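Local coordinates for conserved hypothetical exported protein (Bacteroides fragilis, PDB 4JJA), which is of unknown function but may cleave peptidoglycan as a beta-N-acetylmuramidase, at residues 5-10 and 202-207; 141-146 and 209-214. One frame throughout, in Å; residues are numbered along the deposited sequence.

Contact 1 of 2, residues 5-10 and 202-207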
ATOM      1  N   ASP A   5     -20.999  -0.165  11.190  1.00 29.18           N
ATOM      2  CA  ASP A   5     -20.032  -0.342  10.122  1.00 26.09           C
ATOM      3  C   ASP A   5     -19.269   0.929   9.811  1.00 21.74           C
ATOM      4  O   ASP A   5     -19.738   2.033  10.046  1.00 19.97           O
ATOM      5  CB  ASP A   5     -20.741  -0.782   8.871  1.00 27.08           C
ATOM      6  CG  ASP A   5     -21.331  -2.169   9.008  1.00 31.44           C
ATOM      7  OD1 ASP A   5     -20.983  -2.873   9.997  1.00 39.06           O
ATOM      8  OD2 ASP A   5     -22.132  -2.539   8.133  1.00 35.69           O
ATOM      9  N   VAL A   6     -18.068   0.729   9.295  1.00 17.89           N
ATOM     10  CA  VAL A   6     -17.253   1.881   8.909  1.00 15.18           C
ATOM     11  C   VAL A   6     -17.996   2.734   7.902  1.00 14.01           C
ATOM     12  O   VAL A   6     -18.560   2.216   6.957  1.00 15.54           O
ATOM     13  CB  VAL A   6     -15.890   1.436   8.320  1.00 14.02           C
ATOM     14  CG1 VAL A   6     -15.171   2.641   7.744  1.00 13.80           C
ATOM     15  CG2 VAL A   6     -15.048   0.782   9.386  1.00 16.84           C
ATOM     16  N   ILE A   7     -17.942   4.043   8.091  1.00 12.34           N
ATOM     17  CA  ILE A   7     -18.459   4.984   7.096  1.00 12.51           C
ATOM     18  C   ILE A   7     -17.218   5.719   6.568  1.00 11.77           C
ATOM     19  O   ILE A   7     -16.575   6.501   7.266  1.00 12.34           O
ATOM     20  CB  ILE A   7     -19.476   5.979   7.697  1.00 13.73           C
ATOM     21  CG1 ILE A   7     -20.632   5.262   8.367  1.00 15.97           C
ATOM     22  CG2 ILE A   7     -19.961   6.978   6.655  1.00 16.07           C
ATOM     23  CD1 ILE A   7     -21.570   6.194   9.163  1.00 19.91           C
ATOM     24  N   ILE A   8     -16.874   5.458   5.323  1.00 11.09           N
ATOM     25  CA  ILE A   8     -15.683   6.065   4.745  1.00 10.41           C
ATOM     26  C   ILE A   8     -15.916   7.563   4.506  1.00 11.31           C
ATOM     27  O   ILE A   8     -17.057   8.052   4.490  1.00 11.70           O
ATOM     28  CB  ILE A   8     -15.248   5.373   3.450  1.00 11.46           C
ATOM     29  CG1 ILE A   8     -16.299   5.534   2.352  1.00 11.81           C
ATOM     30  CG2 ILE A   8     -14.862   3.884   3.710  1.00 12.79           C
ATOM     31  CD1 ILE A   8     -15.830   5.044   0.973  1.00 15.09           C
ATOM     32  N   GLY A   9     -14.834   8.313   4.337  1.00 10.87           N
ATOM     33  CA  GLY A   9     -14.917   9.741   4.106  1.00 11.14           C
ATOM     34  C   GLY A   9     -15.849  10.067   2.930  1.00 10.96           C
ATOM     35  O   GLY A   9     -16.631  11.000   3.009  1.00 11.93           O
ATOM     36  N   ALA A  10     -15.695   9.347   1.811  1.00 11.12           N
ATOM     37  CA  ALA A  10     -16.424   9.691   0.581  1.00 12.02           C
ATOM     38  C   ALA A  10     -17.933   9.562   0.738  1.00 12.42           C
ATOM     39  O   ALA A  10     -18.677  10.206  -0.005  1.00 13.33           O
ATOM     40  CB  ALA A  10     -15.936   8.874  -0.586  1.00 13.08           C
ATOM     41  N   CYS A 202     -12.867   8.663   8.470  1.00  9.60           N
ATOM     42  CA  CYS A 202     -13.886   7.655   8.570  1.00 10.39           C
ATOM     43  C   CYS A 202     -14.619   7.757   9.913  1.00 11.47           C
ATOM     44  O   CYS A 202     -14.024   8.169  10.910  1.00 12.52           O
ATOM     45  CB  CYS A 202     -13.268   6.267   8.549  1.00 10.37           C
ATOM     46  SG  CYS A 202     -12.319   5.862   7.077  1.00 15.22           S
ATOM     47  N   LYS A 203     -15.869   7.313   9.917  1.00 11.71           N
ATOM     48  CA  LYS A 203     -16.613   7.122  11.172  1.00 13.21           C
ATOM     49  C   LYS A 203     -16.679   5.644  11.482  1.00 12.49           C
ATOM     50  O   LYS A 203     -16.575   4.810  10.580  1.00 12.77           O
ATOM     51  CB  LYS A 203     -18.013   7.680  11.089  1.00 14.46           C
ATOM     52  CG  LYS A 203     -18.024   9.188  10.861  1.00 18.85           C
ATOM     53  CD  LYS A 203     -19.450   9.746  10.785  1.00 24.99           C
ATOM     54  CE  LYS A 203     -19.485  11.250  10.900  1.00 31.75           C
ATOM     55  NZ  LYS A 203     -18.510  11.839  11.864  1.00 34.48           N
ATOM     56  N   ASN A 204     -16.840   5.329  12.763  1.00 13.88           N
ATOM     57  CA  ASN A 204     -16.906   3.945  13.255  1.00 13.78           C
ATOM     58  C   ASN A 204     -15.653   3.182  12.905  1.00 12.69           C
ATOM     59  O   ASN A 204     -15.692   2.043  12.466  1.00 14.01           O
ATOM     60  CB  ASN A 204     -18.158   3.244  12.732  1.00 15.30           C
ATOM     61  CG  ASN A 204     -19.428   4.008  13.042  1.00 18.69           C
ATOM     62  OD1 ASN A 204     -19.551   4.657  14.112  1.00 21.92           O
ATOM     63  ND2 ASN A 204     -20.372   3.951  12.108  1.00 21.52           N
ATOM     64  N   TYR A 205     -14.527   3.844  13.126  1.00 11.73           N
ATOM     65  CA  TYR A 205     -13.212   3.268  12.767  1.00 10.43           C
ATOM     66  C   TYR A 205     -12.170   3.590  13.824  1.00 10.11           C
ATOM     67  O   TYR A 205     -11.996   4.743  14.215  1.00 11.06           O
ATOM     68  CB  TYR A 205     -12.740   3.847  11.409  1.00  9.94           C
ATOM     69  CG  TYR A 205     -11.433   3.257  10.934  1.00  9.72           C
ATOM     70  CD1 TYR A 205     -11.307   1.916  10.621  1.00 10.33           C
ATOM     71  CD2 TYR A 205     -10.307   4.058  10.779  1.00 10.89           C
ATOM     72  CE1 TYR A 205     -10.070   1.410  10.251  1.00 10.71           C
ATOM     73  CE2 TYR A 205      -9.065   3.539  10.378  1.00 11.52           C
ATOM     74  CZ  TYR A 205      -8.970   2.219  10.074  1.00 10.35           C
ATOM     75  OH  TYR A 205      -7.726   1.700   9.689  1.00 11.83           O
ATOM     76  N   THR A 206     -11.496   2.535  14.310  1.00 10.10           N
ATOM     77  CA  THR A 206     -10.358   2.648  15.196  1.00  9.57           C
ATOM     78  C   THR A 206      -9.212   1.875  14.562  1.00  9.04           C
ATOM     79  O   THR A 206      -9.397   1.098  13.615  1.00  9.59           O
ATOM     80  CB  THR A 206     -10.637   2.027  16.582  1.00 10.74           C
ATOM     81  OG1 THR A 206     -10.706   0.618  16.426  1.00 11.31           O
ATOM     82  CG2 THR A 206     -11.945   2.604  17.181  1.00 12.03           C
ATOM     83  N   HIS A 207      -8.034   1.991  15.168  0.50  8.89           N
ATOM     84  CA  HIS A 207      -6.873   1.143  14.810  0.50  9.38           C
ATOM     85  C   HIS A 207      -6.909  -0.287  15.358  0.50  9.50           C
ATOM     86  O   HIS A 207      -5.893  -1.012  15.371  0.50  9.34           O
ATOM     87  CB  HIS A 207      -5.576   1.849  15.151  0.50  9.10           C
ATOM     88  CG  HIS A 207      -5.280   2.992  14.245  0.50  8.76           C
ATOM     89  ND1 HIS A 207      -4.689   2.817  13.008  0.50  8.26           N
ATOM     90  CD2 HIS A 207      -5.522   4.318  14.366  0.50  8.33           C
ATOM     91  CE1 HIS A 207      -4.562   3.997  12.421  0.50  6.44           C
ATOM     92  NE2 HIS A 207      -5.068   4.924  13.216  0.50  6.13           N
TER
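Ile7 and Lys203 hold each other by both backbone hydrogen bonds of an antiparallel hydrogen-bonded pair: Ile7 N donates to Lys203 O at 2.9 Å, and Lys203 N returns a bond to Ile7 O. Each carbonyl also takes a CA-H contact, Lys203 O from Val6 CA and Ile7 O from Cys202 CA. A side chain adds the third hydrogen bond. Asn204 ND2 reaches Asp5 O at 2.9 Å, nearly straight (163° at the hydrogen), and this oxygen lies almost in the amide plane. Chi1 (-54°) sets Asn204 CG beside its own backbone N; the amide nitrogen it carries faces segment 5-10 and also meets Ile7 CD1 and CG1. The pairing is a single bridge and goes no further. Segment 202-207 has just left 197-200, an outermost strand of the parallel sheet, and the N-terminal residues meet it on their way into helix 13-20. Val6 divides its two methyls: CG1 lies 4.2 Å from Cys202 CB, while CG2 approaches Tyr205 CD1 obliquely at 4.1 Å and packs on Asn204 O. The Val6 and Tyr205 side chains run side by side, pointing the same way. Further out, Tyr205 OH is hydrogen-bonded to Asn144 N, and Tyr368 meets the Tyr205 ring edge-to-face while its hydroxyl bonds Cys202 N. Glu11 OE1 takes the N-H of Ile8.

Contact 2 of 2, residues 141-146 and 209-214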
ATOM      1  N   ASP A 141     -10.933   9.894   3.663  1.00  8.52           N
ATOM      2  CA  ASP A 141     -10.114   8.800   4.181  1.00  8.48           C
ATOM      3  C   ASP A 141     -10.807   7.462   4.014  1.00  8.53           C
ATOM      4  O   ASP A 141     -12.062   7.375   4.037  1.00  9.73           O
ATOM      5  CB  ASP A 141      -9.741   9.045   5.642  1.00  8.88           C
ATOM      6  CG  ASP A 141      -8.331   8.647   6.015  1.00  8.45           C
ATOM      7  OD1 ASP A 141      -7.472   8.460   5.138  1.00 10.01           O
ATOM      8  OD2 ASP A 141      -8.103   8.620   7.272  1.00 10.02           O
ATOM      9  N   ARG A 142     -10.009   6.419   3.849  1.00  8.53           N
ATOM     10  CA  ARG A 142     -10.459   5.039   3.853  1.00  8.97           C
ATOM     11  C   ARG A 142      -9.612   4.281   4.859  1.00  8.25           C
ATOM     12  O   ARG A 142      -8.487   4.657   5.146  1.00  9.12           O
ATOM     13  CB  ARG A 142     -10.376   4.387   2.480  1.00 10.26           C
ATOM     14  CG  ARG A 142     -11.350   4.996   1.476  1.00 12.86           C
ATOM     15  CD  ARG A 142     -11.310   4.303   0.125  1.00 12.64           C
ATOM     16  NE  ARG A 142     -12.215   5.018  -0.794  1.00 13.09           N
ATOM     17  CZ  ARG A 142     -13.361   4.572  -1.259  1.00 13.03           C
ATOM     18  NH1 ARG A 142     -13.778   3.337  -0.992  1.00 13.59           N
ATOM     19  NH2 ARG A 142     -14.088   5.362  -2.037  1.00 13.85           N
ATOM     20  N   PRO A 143     -10.155   3.189   5.387  1.00  8.45           N
ATOM     21  CA  PRO A 143      -9.387   2.400   6.336  1.00  8.14           C
ATOM     22  C   PRO A 143      -8.099   1.828   5.795  1.00  8.20           C
ATOM     23  O   PRO A 143      -7.985   1.610   4.595  1.00  9.86           O
ATOM     24  CB  PRO A 143     -10.351   1.247   6.716  1.00  8.92           C
ATOM     25  CG  PRO A 143     -11.686   1.833   6.535  1.00 11.04           C
ATOM     26  CD  PRO A 143     -11.533   2.684   5.288  1.00  9.87           C
ATOM     27  N   ASN A 144      -7.157   1.595   6.705  1.00  8.00           N
ATOM     28  CA  ASN A 144      -5.993   0.783   6.409  1.00  7.63           C
ATOM     29  C   ASN A 144      -6.328  -0.628   6.868  1.00  7.31           C
ATOM     30  O   ASN A 144      -6.520  -0.832   8.066  1.00  7.97           O
ATOM     31  CB  ASN A 144      -4.785   1.350   7.159  1.00  7.21           C
ATOM     32  CG  ASN A 144      -3.516   0.565   6.932  1.00  6.04           C
ATOM     33  OD1 ASN A 144      -3.547  -0.549   6.389  1.00  7.88           O
ATOM     34  ND2 ASN A 144      -2.395   1.126   7.417  1.00  8.27           N
ATOM     35  N   PRO A 145      -6.414  -1.619   5.950  1.00  7.01           N
ATOM     36  CA  PRO A 145      -6.763  -2.969   6.385  1.00  7.20           C
ATOM     37  C   PRO A 145      -5.694  -3.615   7.257  1.00  7.07           C
ATOM     38  O   PRO A 145      -5.952  -4.599   7.921  1.00  8.36           O
ATOM     39  CB  PRO A 145      -6.935  -3.719   5.066  1.00  8.19           C
ATOM     40  CG  PRO A 145      -6.008  -2.988   4.110  1.00  8.14           C
ATOM     41  CD  PRO A 145      -6.131  -1.547   4.497  1.00  7.60           C
ATOM     42  N   ASN A 146      -4.487  -3.047   7.226  1.00  7.43           N
ATOM     43  CA  ASN A 146      -3.366  -3.420   8.085  1.00  7.40           C
ATOM     44  C   ASN A 146      -3.058  -2.288   9.095  1.00  7.82           C
ATOM     45  O   ASN A 146      -1.926  -2.118   9.532  1.00  8.41           O
ATOM     46  CB  ASN A 146      -2.131  -3.795   7.231  1.00  7.78           C
ATOM     47  CG  ASN A 146      -2.275  -5.161   6.623  1.00  7.45           C
ATOM     48  OD1 ASN A 146      -2.470  -6.150   7.362  1.00  8.47           O
ATOM     49  ND2 ASN A 146      -2.070  -5.273   5.312  1.00  8.77           N
ATOM     50  N   THR A 209     -10.113  -1.765  14.225  1.00 10.10           N
ATOM     51  CA  THR A 209     -11.118  -2.201  13.313  1.00  9.69           C
ATOM     52  C   THR A 209     -10.450  -2.990  12.189  1.00  9.95           C
ATOM     53  O   THR A 209      -9.463  -2.522  11.620  1.00 10.94           O
ATOM     54  CB  THR A 209     -11.830  -1.016  12.692  1.00 10.57           C
ATOM     55  OG1 THR A 209     -12.370  -0.190  13.712  1.00 11.50           O
ATOM     56  CG2 THR A 209     -12.934  -1.431  11.683  1.00 12.75           C
HETATM   57  N   MSE A 210     -11.024  -4.114  11.800  1.00  9.79           N
HETATM   58  CA  MSE A 210     -10.541  -4.974  10.732  1.00  9.43           C
HETATM   59  C   MSE A 210     -11.417  -4.816   9.520  1.00 10.04           C
HETATM   60  O   MSE A 210     -12.255  -5.672   9.220  1.00 12.19           O
HETATM   61  CB  MSE A 210     -10.486  -6.432  11.192  1.00 10.05           C
HETATM   62  CG  MSE A 210      -9.700  -6.598  12.492  1.00 11.67           C
HETATM   63 SE   MSE A 210      -7.884  -5.910  12.498  0.75 10.93          SE
HETATM   64  CE  MSE A 210      -7.147  -7.029  11.094  1.00 14.69           C
ATOM     65  N   TYR A 211     -11.246  -3.705   8.813  1.00  8.59           N
ATOM     66  CA  TYR A 211     -12.004  -3.424   7.619  1.00  8.54           C
ATOM     67  C   TYR A 211     -11.614  -4.336   6.507  1.00  8.32           C
ATOM     68  O   TYR A 211     -10.427  -4.526   6.248  1.00  9.38           O
ATOM     69  CB  TYR A 211     -11.809  -1.989   7.218  1.00  9.07           C
ATOM     70  CG  TYR A 211     -12.526  -1.555   5.957  1.00  8.18           C
ATOM     71  CD1 TYR A 211     -13.873  -1.224   5.945  1.00  9.71           C
ATOM     72  CD2 TYR A 211     -11.830  -1.397   4.762  1.00  8.19           C
ATOM     73  CE1 TYR A 211     -14.472  -0.769   4.801  1.00 11.18           C
ATOM     74  CE2 TYR A 211     -12.416  -0.923   3.627  1.00  8.90           C
ATOM     75  CZ  TYR A 211     -13.752  -0.582   3.656  1.00 10.46           C
ATOM     76  OH  TYR A 211     -14.306  -0.108   2.470  1.00 12.04           O
ATOM     77  N   ARG A 212     -12.612  -4.841   5.782  1.00  8.88           N
ATOM     78  CA  ARG A 212     -12.416  -5.730   4.642  0.70  8.58           C
ATOM     79  C   ARG A 212     -12.729  -4.985   3.359  1.00  9.18           C
ATOM     80  O   ARG A 212     -13.714  -4.264   3.287  1.00 10.66           O
ATOM     81  CB  ARG A 212     -13.315  -6.958   4.787  0.70 10.26           C
ATOM     82  CG  ARG A 212     -12.907  -7.789   5.955  0.70  9.54           C
ATOM     83  CD  ARG A 212     -13.682  -9.045   6.139  0.70 10.09           C
ATOM     84  NE  ARG A 212     -13.377 -10.122   5.267  0.70  9.80           N
ATOM     85  CZ  ARG A 212     -12.471 -11.063   5.520  0.70 12.00           C
ATOM     86  NH1 ARG A 212     -11.715 -11.046   6.595  0.70 11.55           N
ATOM     87  NH2 ARG A 212     -12.361 -12.038   4.669  0.70 13.65           N
ATOM     88  N   LEU A 213     -11.863  -5.106   2.383  1.00  9.61           N
ATOM     89  CA  LEU A 213     -11.935  -4.318   1.177  1.00 10.00           C
ATOM     90  C   LEU A 213     -12.968  -4.928   0.237  1.00 10.10           C
ATOM     91  O   LEU A 213     -12.876  -6.090  -0.101  1.00 12.05           O
ATOM     92  CB  LEU A 213     -10.581  -4.316   0.466  1.00 10.78           C
ATOM     93  CG  LEU A 213      -9.583  -3.308   0.999  1.00 13.63           C
ATOM     94  CD1 LEU A 213      -9.298  -3.278   2.438  1.00 16.37           C
ATOM     95  CD2 LEU A 213      -8.320  -3.359   0.204  1.00 14.10           C
ATOM     96  N   PRO A 214     -13.947  -4.137  -0.212  1.00 10.88           N
ATOM     97  CA  PRO A 214     -14.941  -4.692  -1.134  1.00 11.84           C
ATOM     98  C   PRO A 214     -14.410  -4.951  -2.523  1.00 11.35           C
ATOM     99  O   PRO A 214     -14.960  -5.817  -3.235  1.00 12.26           O
ATOM    100  CB  PRO A 214     -16.019  -3.601  -1.150  1.00 14.52           C
ATOM    101  CG  PRO A 214     -15.257  -2.288  -0.811  1.00 13.05           C
ATOM    102  CD  PRO A 214     -14.258  -2.734   0.190  1.00 11.56           C
TER
HETATM  103  O   HOH W   1     -12.819   0.949   0.298  1.00 13.23           O
HETATM  104  O   HOH W   2      -9.070  -1.753   8.999  1.00 10.21           O
HETATM  105  O   HOH W   3      -7.157  -0.366  11.356  1.00 13.57           O
HETATM  106  O   HOH W   4      -8.611  -5.487   8.130  1.00  9.58           O
HETATM  107  O   HOH W   5      -6.781  -3.041  10.626  1.00 12.08           O
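Tyr211 lies against Pro143, and its side chain can be followed outward from the backbone. CB touches Pro143 CB at 3.6 Å. CG is anti to the backbone N (chi1 179°) and comes within 3.5 Å of Pro143 CG. On the ring, CD2 meets Pro143 CB and CG, CD1 has Pro143 CG as its neighbour, and Pro143 CD comes near both CD2 and CE2. Pro143 CG thus sits over one face, 3.7 Å from the ring centroid and 17° off the normal, displaced somewhat toward the rim: a CH-pi contact made by the proline CG. At the tip, Tyr211 OH shares a water with Arg142 NH1, 2.8 Å from the hydroxyl oxygen; this water accepts from NH1 and lies in the guanidinium plane, at its edge. Arg142 is itself held by a salt bridge from NE to Asp108.

Two residues on, Leu213 CD1 packs on Pro145 CB at 3.6 Å and on CG of the same proline, the two side chains crossing obliquely. No direct hydrogen bond joins the segments; water does that work. One water accepts from Tyr211 N and lies near Asn144 O and Thr209 O, and another donates to both Pro145 O and Tyr211 O. Within 141-146, Asn144 OD1 accepts from Asn146 N at 2.8 Å, closing an Asx turn that follows the Tyr211-facing proline.

Segment 141-146 continues from strand 136-140 of the Rossmann-like parallel sheet, whereas 209-214 belongs to the loop between strand 197-200 and helix 224-233. That helix borders the contact, with Met224 against Pro145 and Arg212, and Tyr228 against Asn146 and Met210.

In the fold
Both contacts use the loop that leaves edge strand 197-200, first at 202-207 and then at 209-214, yet they bring it different partners. Contact 1 joins it to the N-terminal residues, contact 2 to the loop after the adjacent strand 136-140. Each is partly buried, but contact 1 has exposed residues and its centre lies about 18 Å from the chain centre, against about 12 Å for the centre of contact 2, where none of the touching residues is exposed. Direct backbone bonding dominates the outer one; proline packing and bridging water the inner. Their centres are about 9 Å apart, and besides Tyr205 a probable backbone hydrogen bond from Gly9 N to Asp141 O ties them.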